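Local coordinates for protein BCAM1869 (Burkholderia cenocepacia, PDB 4O2H) that is probably a transcriptional regulator of the RsaM type linked to quorum sensing, with a novel fold and self-association into a dimer of two identical chains, at residues P42-E47 with G77-L82; E47-A52 with L82-G87; N99-D104 with L113-A118. All blocks are in the same frame, centred on the assembly; numbering follows the deposited sequence.

Contact 1. Residues P42-E47 with G77-L82; sequences PSLLAE and GWDWYL
Leu-44 meets Asp-79 where helix 42-50 lies against strand 74-83. The contact is small, burying 104 Å² in all. No hydrogen bond or salt bridge crosses it.

Its main part is van der Waals packing by one methyl group. Leu-44 CD2 lies 3.8 Å from Asp-79 CB and just as close to Asp-79 CG and OD2. The methyl therefore rests along the side of the aspartate, against its stem and one carboxylate oxygen. The two side chains cross obliquely. The CB of Leu-44 already points to the strand, and with CG anti to the backbone N (chi1 174°) the branch extends that way. A second touch is looser: Leu-44 CD2 stands 4.2 Å from the backbone oxygen Trp-80 O.

Glu-47 OE2 and Asp-79 OD2 stay 6.6 Å apart. These like charges are too far apart for contact, and any effect on ionisation is probably small.

Successive strand residues serve different faces of the antiparallel sheet. Asp-79 points to helix 42-50, and the CB of Trp-80 points away from it. The Trp-80 indole packs on Trp-128, Val-132 and Leu-136 of helix 128-138, and its NE1 is hydrogen-bonded to Tyr-60 O. Strand 74-83 is flanked by strands 55-65 and 89-98. Helix 42-50 thus lies over one face of this sheet and helix 128-138 over the other.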
ATOM      1  N   PRO A  42       0.010   9.894  -8.451  1.00 44.10           N
ATOM      2  CA  PRO A  42      -0.430  10.907  -9.456  1.00 45.87           C
ATOM      3  C   PRO A  42      -1.463  10.368 -10.460  1.00 51.55           C
ATOM      4  O   PRO A  42      -2.260  11.134 -11.005  1.00 54.35           O
ATOM      5  CB  PRO A  42       0.876  11.309 -10.159  1.00 48.60           C
ATOM      6  CG  PRO A  42       1.805  10.164  -9.932  1.00 51.41           C
ATOM      7  CD  PRO A  42       1.457   9.622  -8.573  1.00 45.45           C
ATOM      8  N   SER A  43      -1.456   9.063 -10.688  1.00 47.24           N
ATOM      9  CA  SER A  43      -2.419   8.401 -11.560  1.00 48.82           C
ATOM     10  C   SER A  43      -3.824   8.413 -10.914  1.00 50.83           C
ATOM     11  O   SER A  43      -4.789   8.696 -11.604  1.00 53.54           O
ATOM     12  CB  SER A  43      -1.968   6.979 -11.859  1.00 55.30           C
ATOM     13  OG  SER A  43      -3.002   6.271 -12.523  1.00 72.47           O
ATOM     14  N   LEU A  44      -3.928   8.165  -9.606  1.00 43.98           N
ATOM     15  CA  LEU A  44      -5.183   8.256  -8.867  1.00 42.99           C
ATOM     16  C   LEU A  44      -5.682   9.711  -8.844  1.00 47.93           C
ATOM     17  O   LEU A  44      -6.872   9.946  -9.083  1.00 46.89           O
ATOM     18  CB  LEU A  44      -5.028   7.723  -7.438  1.00 40.95           C
ATOM     19  CG  LEU A  44      -6.254   7.889  -6.478  1.00 43.76           C
ATOM     20  CD1 LEU A  44      -7.475   7.134  -6.986  1.00 43.21           C
ATOM     21  CD2 LEU A  44      -5.907   7.433  -5.076  1.00 42.59           C
ATOM     22  N   LEU A  45      -4.754  10.674  -8.600  1.00 44.66           N
ATOM     23  CA  LEU A  45      -5.045  12.100  -8.535  1.00 45.38           C
ATOM     24  C   LEU A  45      -5.694  12.591  -9.860  1.00 51.87           C
ATOM     25  O   LEU A  45      -6.703  13.301  -9.818  1.00 50.26           O
ATOM     26  CB  LEU A  45      -3.767  12.928  -8.191  1.00 45.12           C
ATOM     27  CG  LEU A  45      -3.960  14.475  -8.238  1.00 50.03           C
ATOM     28  CD1 LEU A  45      -4.961  14.955  -7.159  1.00 48.27           C
ATOM     29  CD2 LEU A  45      -2.652  15.223  -8.102  1.00 47.37           C
ATOM     30  N   ALA A  46      -5.128  12.189 -11.010  1.00 50.25           N
ATOM     31  CA  ALA A  46      -5.695  12.561 -12.308  1.00 52.63           C
ATOM     32  C   ALA A  46      -7.056  11.894 -12.479  1.00 58.14           C
ATOM     33  O   ALA A  46      -7.984  12.507 -13.014  1.00 59.31           O
ATOM     34  CB  ALA A  46      -4.759  12.163 -13.453  1.00 54.31           C
ATOM     35  N   GLU A  47      -7.156  10.641 -12.019  1.00 52.05           N
ATOM     36  CA  GLU A  47      -8.341   9.820 -12.101  1.00 54.41           C
ATOM     37  C   GLU A  47      -9.524  10.488 -11.363  1.00 58.32           C
ATOM     38  O   GLU A  47     -10.598  10.603 -11.945  1.00 59.37           O
ATOM     39  CB  GLU A  47      -8.009   8.444 -11.536  1.00 56.80           C
ATOM     40  CG  GLU A  47      -9.051   7.362 -11.748  1.00 76.38           C
ATOM     41  CD  GLU A  47      -8.621   6.057 -11.105  1.00100.21           C
ATOM     42  OE1 GLU A  47      -7.701   5.398 -11.643  1.00 96.78           O
ATOM     43  OE2 GLU A  47      -9.175   5.717 -10.035  1.00 93.78           O
ATOM     44  N   GLY A  77      -5.374  -0.579   5.005  1.00 35.67           N
ATOM     45  CA  GLY A  77      -4.886   0.342   3.990  1.00 35.21           C
ATOM     46  C   GLY A  77      -6.019   0.936   3.202  1.00 39.01           C
ATOM     47  O   GLY A  77      -7.109   0.382   3.152  1.00 38.14           O
ATOM     48  N   TRP A  78      -5.796   2.105   2.656  1.00 36.86           N
ATOM     49  CA  TRP A  78      -6.815   2.786   1.875  1.00 37.08           C
ATOM     50  C   TRP A  78      -6.171   3.850   1.007  1.00 41.38           C
ATOM     51  O   TRP A  78      -5.009   4.248   1.224  1.00 41.86           O
ATOM     52  CB  TRP A  78      -7.908   3.419   2.797  1.00 35.65           C
ATOM     53  CG  TRP A  78      -7.396   4.521   3.698  1.00 36.43           C
ATOM     54  CD1 TRP A  78      -7.524   5.874   3.495  1.00 39.02           C
ATOM     55  CD2 TRP A  78      -6.825   4.365   5.015  1.00 35.42           C
ATOM     56  NE1 TRP A  78      -7.034   6.562   4.576  1.00 36.94           N
ATOM     57  CE2 TRP A  78      -6.600   5.666   5.528  1.00 38.01           C
ATOM     58  CE3 TRP A  78      -6.439   3.251   5.790  1.00 35.57           C
ATOM     59  CZ2 TRP A  78      -5.990   5.885   6.776  1.00 36.21           C
ATOM     60  CZ3 TRP A  78      -5.808   3.469   7.003  1.00 36.95           C
ATOM     61  CH2 TRP A  78      -5.613   4.771   7.501  1.00 37.33           C
ATOM     62  N   ASP A  79      -6.953   4.320   0.035  1.00 38.95           N
ATOM     63  CA  ASP A  79      -6.646   5.464  -0.822  1.00 39.38           C
ATOM     64  C   ASP A  79      -7.292   6.689  -0.232  1.00 43.25           C
ATOM     65  O   ASP A  79      -8.418   6.627   0.301  1.00 42.44           O
ATOM     66  CB  ASP A  79      -7.115   5.246  -2.274  1.00 41.71           C
ATOM     67  CG  ASP A  79      -6.322   4.215  -3.052  1.00 51.58           C
ATOM     68  OD1 ASP A  79      -5.240   3.794  -2.566  1.00 51.61           O
ATOM     69  OD2 ASP A  79      -6.762   3.844  -4.151  1.00 61.78           O
ATOM     70  N   TRP A  80      -6.568   7.809  -0.290  1.00 40.75           N
ATOM     71  CA  TRP A  80      -7.068   9.086   0.242  1.00 39.50           C
ATOM     72  C   TRP A  80      -6.879  10.203  -0.783  1.00 41.48           C
ATOM     73  O   TRP A  80      -6.150  10.047  -1.739  1.00 41.09           O
ATOM     74  CB  TRP A  80      -6.363   9.451   1.569  1.00 36.95           C
ATOM     75  CG  TRP A  80      -4.867   9.502   1.408  1.00 38.14           C
ATOM     76  CD1 TRP A  80      -3.992   8.479   1.621  1.00 40.25           C
ATOM     77  CD2 TRP A  80      -4.092  10.588   0.860  1.00 38.71           C
ATOM     78  NE1 TRP A  80      -2.725   8.856   1.254  1.00 40.38           N
ATOM     79  CE2 TRP A  80      -2.758  10.145   0.776  1.00 42.09           C
ATOM     80  CE3 TRP A  80      -4.397  11.909   0.453  1.00 40.45           C
ATOM     81  CZ2 TRP A  80      -1.732  10.953   0.261  1.00 42.12           C
ATOM     82  CZ3 TRP A  80      -3.381  12.707  -0.053  1.00 42.32           C
ATOM     83  CH2 TRP A  80      -2.066  12.235  -0.138  1.00 42.88           C
ATOM     84  N   TYR A  81      -7.525  11.326  -0.560  1.00 39.29           N
ATOM     85  CA  TYR A  81      -7.333  12.527  -1.333  1.00 40.36           C
ATOM     86  C   TYR A  81      -7.455  13.690  -0.396  1.00 46.10           C
ATOM     87  O   TYR A  81      -8.148  13.624   0.630  1.00 44.35           O
ATOM     88  CB  TYR A  81      -8.225  12.667  -2.595  1.00 42.95           C
ATOM     89  CG  TYR A  81      -9.718  12.797  -2.386  1.00 46.14           C
ATOM     90  CD1 TYR A  81     -10.312  14.044  -2.225  1.00 49.25           C
ATOM     91  CD2 TYR A  81     -10.552  11.682  -2.457  1.00 47.88           C
ATOM     92  CE1 TYR A  81     -11.690  14.174  -2.060  1.00 51.24           C
ATOM     93  CE2 TYR A  81     -11.935  11.800  -2.310  1.00 49.74           C
ATOM     94  CZ  TYR A  81     -12.498  13.051  -2.110  1.00 58.38           C
ATOM     95  OH  TYR A  81     -13.858  13.181  -1.982  1.00 59.30           O
ATOM     96  N   LEU A  82      -6.750  14.753  -0.744  1.00 44.34           N
ATOM     97  CA  LEU A  82      -6.777  15.980   0.002  1.00 43.95           C
ATOM     98  C   LEU A  82      -7.581  16.997  -0.807  1.00 48.98           C
ATOM     99  O   LEU A  82      -7.165  17.371  -1.904  1.00 49.53           O
ATOM    100  CB  LEU A  82      -5.323  16.441   0.268  1.00 43.91           C
ATOM    101  CG  LEU A  82      -5.133  17.845   0.852  1.00 47.78           C
ATOM    102  CD1 LEU A  82      -5.756  17.936   2.246  1.00 45.79           C
ATOM    103  CD2 LEU A  82      -3.688  18.183   0.871  1.00 48.73           C
TER

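Contact 2. Residues E47-A52 with L82-G87; sequences ELRDNA and LERATG
Arg-49 and Arg-84 meet at the surface, between the Schellman-capped end of helix 42-50 and the turn that follows strand 74-83. The buried area is only 69 Å², and it comes from these two arginines.

The closest pair is Arg-49 NH2 and Arg-84 NH2, 3.3 Å apart. Both are donors, so this is not a hydrogen bond but an approach of like charges. Arg-84 NH2 also lies 3.6 Å from Arg-49 NE. It comes to the Arg-49 guanidinium obliquely. Arg-49 NE and NH2 sit at the edge of the Arg-84 guanidinium, close to its plane. The two planes are 32° apart, which is tilted rather than stacked. The side chains themselves run at about a right angle.

Arg-49 is extended from CG to NE, so its end reaches across although its CB does not point at the turn. The CB of Arg-84 points to the helix segment, and a bend at chi3 (-42°) turns the guanidinium, so that its NH2 end meets Arg-49.

Acceptors on the chain between them probably offset the repulsion. Arg-84 NE forms a salt bridge with Asp-54, and Arg-49 NE donates to Ala-55 O. Asp-54 and Ala-55, where the chain leaves the helix and enters strand 55-65, thus hold both guanidinium groups.

The turn has its own brace. Thr-86 OG1 donates to Glu-83 OE1 over 2.9 Å, and OE1 accepts with its anti lone pair. Gly-87 N also bonds weakly to Glu-83 O.

On the helix side, Ala-52 has positive phi (63°) and is the C-prime residue. Ile-53 N bonds to Leu-48 O, and Ala-52 N bonds weakly to Arg-49 O. This is the classic Schellman ending of a helix, here set beside the turn of the antiparallel hairpin formed by strands 74-83 and 89-98.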
ATOM      1  N   GLU A  47      -7.156  10.641 -12.019  1.00 52.05           N
ATOM      2  CA  GLU A  47      -8.341   9.820 -12.101  1.00 54.41           C
ATOM      3  C   GLU A  47      -9.524  10.488 -11.363  1.00 58.32           C
ATOM      4  O   GLU A  47     -10.598  10.603 -11.945  1.00 59.37           O
ATOM      5  CB  GLU A  47      -8.009   8.444 -11.536  1.00 56.80           C
ATOM      6  CG  GLU A  47      -9.051   7.362 -11.748  1.00 76.38           C
ATOM      7  CD  GLU A  47      -8.621   6.057 -11.105  1.00100.21           C
ATOM      8  OE1 GLU A  47      -7.701   5.398 -11.643  1.00 96.78           O
ATOM      9  OE2 GLU A  47      -9.175   5.717 -10.035  1.00 93.78           O
ATOM     10  N   LEU A  48      -9.314  10.957 -10.111  1.00 53.31           N
ATOM     11  CA  LEU A  48     -10.315  11.647  -9.287  1.00 51.19           C
ATOM     12  C   LEU A  48     -10.730  12.979  -9.932  1.00 56.72           C
ATOM     13  O   LEU A  48     -11.923  13.298  -9.971  1.00 56.17           O
ATOM     14  CB  LEU A  48      -9.764  11.906  -7.876  1.00 49.67           C
ATOM     15  CG  LEU A  48      -9.518  10.706  -6.942  1.00 52.17           C
ATOM     16  CD1 LEU A  48      -8.646  11.098  -5.818  1.00 50.76           C
ATOM     17  CD2 LEU A  48     -10.806  10.168  -6.339  1.00 52.08           C
ATOM     18  N   ARG A  49      -9.741  13.749 -10.444  1.00 53.41           N
ATOM     19  CA  ARG A  49      -9.971  15.038 -11.090  1.00 55.26           C
ATOM     20  C   ARG A  49     -10.825  14.881 -12.347  1.00 62.21           C
ATOM     21  O   ARG A  49     -11.598  15.769 -12.663  1.00 62.16           O
ATOM     22  CB  ARG A  49      -8.644  15.720 -11.442  1.00 56.31           C
ATOM     23  CG  ARG A  49      -8.048  16.501 -10.277  1.00 59.19           C
ATOM     24  CD  ARG A  49      -6.650  16.949 -10.620  1.00 58.07           C
ATOM     25  NE  ARG A  49      -6.012  17.659  -9.516  1.00 65.08           N
ATOM     26  CZ  ARG A  49      -4.720  17.971  -9.480  1.00 78.71           C
ATOM     27  NH1 ARG A  49      -3.918  17.623 -10.481  1.00 69.27           N
ATOM     28  NH2 ARG A  49      -4.215  18.624  -8.439  1.00 61.51           N
ATOM     29  N   ASP A  50     -10.718  13.726 -13.013  1.00 61.77           N
ATOM     30  CA  ASP A  50     -11.461  13.325 -14.207  1.00 63.43           C
ATOM     31  C   ASP A  50     -12.918  13.006 -13.867  1.00 68.18           C
ATOM     32  O   ASP A  50     -13.795  13.061 -14.738  1.00 68.83           O
ATOM     33  CB  ASP A  50     -10.805  12.088 -14.811  1.00 65.52           C
ATOM     34  CG  ASP A  50     -10.666  12.171 -16.303  1.00 86.59           C
ATOM     35  OD1 ASP A  50      -9.545  12.468 -16.775  1.00 89.83           O
ATOM     36  OD2 ASP A  50     -11.680  11.943 -17.005  1.00 96.31           O
ATOM     37  N   ASN A  51     -13.160  12.659 -12.595  1.00 62.74           N
ATOM     38  CA  ASN A  51     -14.480  12.330 -12.068  1.00 62.69           C
ATOM     39  C   ASN A  51     -15.011  13.491 -11.215  1.00 63.98           C
ATOM     40  O   ASN A  51     -15.744  13.257 -10.266  1.00 64.05           O
ATOM     41  CB  ASN A  51     -14.431  11.002 -11.269  1.00 62.73           C
ATOM     42  CG  ASN A  51     -13.898   9.846 -12.076  1.00 93.20           C
ATOM     43  OD1 ASN A  51     -14.014   9.808 -13.310  1.00 93.32           O
ATOM     44  ND2 ASN A  51     -13.284   8.884 -11.400  1.00 85.06           N
ATOM     45  N   ALA A  52     -14.615  14.742 -11.555  1.00 58.75           N
ATOM     46  CA  ALA A  52     -15.062  16.010 -10.950  1.00 59.05           C
ATOM     47  C   ALA A  52     -14.723  16.191  -9.443  1.00 60.82           C
ATOM     48  O   ALA A  52     -15.329  17.045  -8.772  1.00 61.32           O
ATOM     49  CB  ALA A  52     -16.568  16.205 -11.171  1.00 61.15           C
ATOM     50  N   LEU A  82      -6.750  14.753  -0.744  1.00 44.34           N
ATOM     51  CA  LEU A  82      -6.777  15.980   0.002  1.00 43.95           C
ATOM     52  C   LEU A  82      -7.581  16.997  -0.807  1.00 48.98           C
ATOM     53  O   LEU A  82      -7.165  17.371  -1.904  1.00 49.53           O
ATOM     54  CB  LEU A  82      -5.323  16.441   0.268  1.00 43.91           C
ATOM     55  CG  LEU A  82      -5.133  17.845   0.852  1.00 47.78           C
ATOM     56  CD1 LEU A  82      -5.756  17.936   2.246  1.00 45.79           C
ATOM     57  CD2 LEU A  82      -3.688  18.183   0.871  1.00 48.73           C
ATOM     58  N   GLU A  83      -8.747  17.437  -0.268  1.00 58.80           N
ATOM     59  CA  GLU A  83      -9.604  18.422  -0.928  1.00 62.82           C
ATOM     60  C   GLU A  83      -8.917  19.766  -1.000  1.00 70.09           C
ATOM     61  O   GLU A  83      -8.227  20.159  -0.052  1.00 70.49           O
ATOM     62  CB  GLU A  83     -10.948  18.581  -0.222  1.00 64.22           C
ATOM     63  CG  GLU A  83     -11.931  17.460  -0.496  1.00 70.02           C
ATOM     64  CD  GLU A  83     -13.370  17.924  -0.607  1.00 88.76           C
ATOM     65  OE1 GLU A  83     -13.742  18.878   0.117  1.00 84.34           O
ATOM     66  OE2 GLU A  83     -14.118  17.349  -1.435  1.00 69.50           O
ATOM     67  N   ARG A  84      -9.057  20.442  -2.142  1.00 68.28           N
ATOM     68  CA  ARG A  84      -8.473  21.749  -2.350  1.00 72.51           C
ATOM     69  C   ARG A  84      -9.204  22.801  -1.481  1.00 81.44           C
ATOM     70  O   ARG A  84      -8.557  23.544  -0.740  1.00 82.70           O
ATOM     71  CB  ARG A  84      -8.536  22.113  -3.846  1.00 73.59           C
ATOM     72  CG  ARG A  84      -7.680  23.309  -4.262  1.00 80.16           C
ATOM     73  CD  ARG A  84      -7.752  23.618  -5.764  1.00 83.24           C
ATOM     74  NE  ARG A  84      -7.716  22.402  -6.585  1.00 88.59           N
ATOM     75  CZ  ARG A  84      -6.610  21.767  -6.972  1.00 98.54           C
ATOM     76  NH1 ARG A  84      -5.413  22.251  -6.652  1.00 83.61           N
ATOM     77  NH2 ARG A  84      -6.693  20.653  -7.692  1.00 77.18           N
ATOM     78  N   ALA A  85     -10.547  22.796  -1.533  1.00 80.65           N
ATOM     79  CA  ALA A  85     -11.431  23.775  -0.895  1.00 85.49           C
ATOM     80  C   ALA A  85     -11.246  23.905   0.611  1.00 89.86           C
ATOM     81  O   ALA A  85     -10.976  25.000   1.122  1.00 94.56           O
ATOM     82  CB  ALA A  85     -12.892  23.437  -1.189  1.00 86.36           C
ATOM     83  N   THR A  86     -11.397  22.792   1.295  1.00 80.58           N
ATOM     84  CA  THR A  86     -11.445  22.653   2.729  1.00 78.31           C
ATOM     85  C   THR A  86     -10.132  22.269   3.390  1.00 78.97           C
ATOM     86  O   THR A  86      -9.985  22.477   4.597  1.00 79.92           O
ATOM     87  CB  THR A  86     -12.482  21.561   3.027  1.00 89.81           C
ATOM     88  OG1 THR A  86     -12.315  20.503   2.074  1.00 86.11           O
ATOM     89  CG2 THR A  86     -13.922  22.088   2.946  1.00 94.10           C
ATOM     90  N   GLY A  87      -9.229  21.656   2.644  1.00 71.45           N
ATOM     91  CA  GLY A  87      -7.987  21.135   3.205  1.00 68.76           C
ATOM     92  C   GLY A  87      -8.259  19.856   3.982  1.00 66.96           C
ATOM     93  O   GLY A  87      -7.425  19.406   4.781  1.00 65.00           O
TER

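Contact 3. Residues N99-D104 with L113-A118; sequences NVMAID and LRTAAA
Thr-115 of helix 112-125 packs into the backbone of strand 100-103, against Val-100, Met-101 and Ala-102. This is the tight part of the contact, and all four residues are buried.

The polar grip is one hydrogen bond. Ala-102 N donates to Thr-115 OG1 over 2.9 Å, and the bond is nearly straight at 163°. The hydroxyl is also bonded to Gly-111 O, one turn back in the chain. That carbonyl can only accept, so OG1 takes a proton from the strand and gives one to Gly-111. With chi1 at -62°, OG1 lies beside the backbone N of Thr-115, while CG2 is anti to it. The two branches therefore meet different parts of the strand. CG2 lies 3.3 Å from Val-100 O and 4.1 Å from Val-100 CG1. OG1 also comes within 3.4 Å of Ala-102 CB. Met-101 is a selenomethionine. Its CB points away from the helix, yet its bent chain brings SE to 3.6 Å from Thr-115 OG1, with the two side chains about at right angles.

Strand 100-103 pairs in parallel with strand 21-24, where Met-101 bonds to Val-21 and Leu-23. The Ala-102 N-H belongs to the other edge of the strand, and there Thr-115 meets it. The helix runs across the strand, at 99° and 7.3 Å between the segment axes. Leu-28 of helix 25-29 packs on Val-100, Ala-102 and Ala-118.

Toward solvent the contact is loose. Asp-104 OD2 and Arg-114 NH1 carry opposite charges but remain 6.0 Å apart, so they form no salt bridge. Asp-104 OD1 instead accepts bonds from Lys-106 N and Ala-108 N, within the loop leading to the helix.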
ATOM      1  N   ASN A  99      -7.397  -7.033   6.665  1.00 44.24           N
ATOM      2  CA  ASN A  99      -7.459  -8.472   6.928  1.00 45.13           C
ATOM      3  C   ASN A  99      -8.480  -8.711   8.030  1.00 46.95           C
ATOM      4  O   ASN A  99      -8.415  -9.718   8.732  1.00 47.87           O
ATOM      5  CB  ASN A  99      -6.071  -9.039   7.291  1.00 42.61           C
ATOM      6  CG  ASN A  99      -5.502  -8.564   8.604  1.00 44.16           C
ATOM      7  OD1 ASN A  99      -5.805  -7.479   9.106  1.00 42.88           O
ATOM      8  ND2 ASN A  99      -4.592  -9.355   9.151  1.00 38.46           N
ATOM      9  N   VAL A 100      -9.401  -7.755   8.208  1.00 42.16           N
ATOM     10  CA  VAL A 100     -10.440  -7.813   9.237  1.00 41.31           C
ATOM     11  C   VAL A 100     -11.810  -8.150   8.670  1.00 47.17           C
ATOM     12  O   VAL A 100     -12.219  -7.621   7.647  1.00 46.04           O
ATOM     13  CB  VAL A 100     -10.535  -6.491  10.060  1.00 41.50           C
ATOM     14  CG1 VAL A 100     -11.711  -6.507  11.065  1.00 40.08           C
ATOM     15  CG2 VAL A 100      -9.215  -6.176  10.773  1.00 40.58           C
HETATM   16  N   MSE A 101     -12.549  -8.968   9.419  1.00 48.29           N
HETATM   17  CA  MSE A 101     -13.969  -9.227   9.228  1.00 50.05           C
HETATM   18  C   MSE A 101     -14.656  -8.879  10.537  1.00 54.69           C
HETATM   19  O   MSE A 101     -14.356  -9.480  11.581  1.00 54.45           O
HETATM   20  CB  MSE A 101     -14.264 -10.677   8.775  1.00 54.77           C
HETATM   21  CG  MSE A 101     -15.735 -10.978   8.692  1.00 63.83           C
HETATM   22 SE   MSE A 101     -16.687  -9.825   7.454  0.61 70.22          SE
HETATM   23  CE  MSE A 101     -16.161 -10.625   5.808  1.00 66.42           C
ATOM     24  N   ALA A 102     -15.550  -7.873  10.495  1.00 51.77           N
ATOM     25  CA  ALA A 102     -16.314  -7.495  11.676  1.00 52.67           C
ATOM     26  C   ALA A 102     -17.474  -8.451  11.884  1.00 58.38           C
ATOM     27  O   ALA A 102     -18.174  -8.835  10.939  1.00 58.32           O
ATOM     28  CB  ALA A 102     -16.814  -6.066  11.570  1.00 52.47           C
ATOM     29  N   ILE A 103     -17.650  -8.869  13.134  1.00 56.84           N
ATOM     30  CA  ILE A 103     -18.682  -9.820  13.519  1.00 60.17           C
ATOM     31  C   ILE A 103     -19.698  -9.138  14.434  1.00 67.45           C
ATOM     32  O   ILE A 103     -19.376  -8.113  15.029  1.00 64.87           O
ATOM     33  CB  ILE A 103     -18.051 -11.088  14.169  1.00 64.33           C
ATOM     34  CG1 ILE A 103     -17.129 -10.722  15.372  1.00 61.98           C
ATOM     35  CG2 ILE A 103     -17.306 -11.912  13.097  1.00 64.57           C
ATOM     36  CD1 ILE A 103     -16.893 -11.789  16.383  1.00 60.85           C
ATOM     37  N   ASP A 104     -20.922  -9.698  14.540  1.00 68.32           N
ATOM     38  CA  ASP A 104     -21.949  -9.128  15.398  1.00 69.87           C
ATOM     39  C   ASP A 104     -21.930  -9.782  16.807  1.00 76.20           C
ATOM     40  O   ASP A 104     -20.995 -10.526  17.149  1.00 75.19           O
ATOM     41  CB  ASP A 104     -23.351  -9.222  14.734  1.00 74.97           C
ATOM     42  CG  ASP A 104     -23.918 -10.604  14.408  1.00 88.47           C
ATOM     43  OD1 ASP A 104     -23.720 -11.542  15.215  1.00 90.58           O
ATOM     44  OD2 ASP A 104     -24.674 -10.711  13.421  1.00 95.82           O
ATOM     45  N   LEU A 113     -18.714  -4.366   3.671  1.00 65.27           N
ATOM     46  CA  LEU A 113     -19.234  -2.994   3.662  1.00 65.11           C
ATOM     47  C   LEU A 113     -19.396  -2.411   5.065  1.00 65.38           C
ATOM     48  O   LEU A 113     -19.071  -1.241   5.281  1.00 64.33           O
ATOM     49  CB  LEU A 113     -20.576  -2.936   2.896  1.00 66.47           C
ATOM     50  CG  LEU A 113     -20.510  -2.607   1.373  1.00 72.94           C
ATOM     51  CD1 LEU A 113     -19.909  -3.761   0.553  1.00 74.01           C
ATOM     52  CD2 LEU A 113     -21.896  -2.258   0.821  1.00 75.20           C
ATOM     53  N   ARG A 114     -19.893  -3.216   6.010  1.00 59.48           N
ATOM     54  CA  ARG A 114     -20.062  -2.769   7.388  1.00 57.99           C
ATOM     55  C   ARG A 114     -18.718  -2.805   8.115  1.00 56.20           C
ATOM     56  O   ARG A 114     -18.515  -2.013   9.027  1.00 55.10           O
ATOM     57  CB  ARG A 114     -21.116  -3.598   8.117  1.00 57.70           C
ATOM     58  CG  ARG A 114     -22.530  -3.122   7.834  1.00 70.81           C
ATOM     59  CD  ARG A 114     -23.577  -4.013   8.474  1.00 78.35           C
ATOM     60  NE  ARG A 114     -23.672  -3.797   9.918  1.00 82.72           N
ATOM     61  CZ  ARG A 114     -24.368  -4.568  10.742  1.00 97.74           C
ATOM     62  NH1 ARG A 114     -25.041  -5.612  10.276  1.00 84.01           N
ATOM     63  NH2 ARG A 114     -24.388  -4.307  12.042  1.00 86.91           N
ATOM     64  N   THR A 115     -17.806  -3.709   7.695  1.00 49.43           N
ATOM     65  CA  THR A 115     -16.467  -3.818   8.265  1.00 48.69           C
ATOM     66  C   THR A 115     -15.652  -2.550   7.906  1.00 52.52           C
ATOM     67  O   THR A 115     -15.042  -1.929   8.797  1.00 51.82           O
ATOM     68  CB  THR A 115     -15.758  -5.103   7.784  1.00 50.43           C
ATOM     69  OG1 THR A 115     -16.477  -6.281   8.221  1.00 48.60           O
ATOM     70  CG2 THR A 115     -14.300  -5.163   8.242  1.00 43.80           C
ATOM     71  N   ALA A 116     -15.668  -2.166   6.602  1.00 47.79           N
ATOM     72  CA  ALA A 116     -14.934  -1.012   6.102  1.00 48.58           C
ATOM     73  C   ALA A 116     -15.425   0.258   6.786  1.00 54.33           C
ATOM     74  O   ALA A 116     -14.615   1.137   7.085  1.00 53.33           O
ATOM     75  CB  ALA A 116     -15.079  -0.896   4.589  1.00 49.30           C
ATOM     76  N   ALA A 117     -16.747   0.324   7.067  1.00 51.45           N
ATOM     77  CA  ALA A 117     -17.398   1.451   7.700  1.00 52.58           C
ATOM     78  C   ALA A 117     -16.949   1.597   9.139  1.00 54.74           C
ATOM     79  O   ALA A 117     -16.642   2.717   9.561  1.00 55.43           O
ATOM     80  CB  ALA A 117     -18.903   1.268   7.644  1.00 54.97           C
ATOM     81  N   ALA A 118     -16.893   0.474   9.887  1.00 47.28           N
ATOM     82  CA  ALA A 118     -16.424   0.478  11.270  1.00 46.72           C
ATOM     83  C   ALA A 118     -14.954   0.841  11.324  1.00 48.01           C
ATOM     84  O   ALA A 118     -14.559   1.573  12.222  1.00 49.18           O
ATOM     85  CB  ALA A 118     -16.662  -0.876  11.931  1.00 47.21           C
TER

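How the contacts relate
Contacts 1 and 2 are neighbours. Both join helix 42-50 to strand 74-83, sharing Glu-47 and Leu-82. Their centres are about 9 Å apart, and Tyr-81 CB touches Leu-48 CD1 at 3.6 Å. Along the chain their segments alternate. Contact 1 is buried; contact 2 lies at the surface, at the ends of the same helix and strand. Contact 3 comes later, in the parallel pair and helix 112-125. Its centre lies about 23 Å from that of contact 1 and 27 Å from that of contact 2. These two regions join where strand 89-98 leads into strand 100-103. Pro-42, Ser-43 and Asn-99 pack on the second subunit, so both regions take part in the dimer.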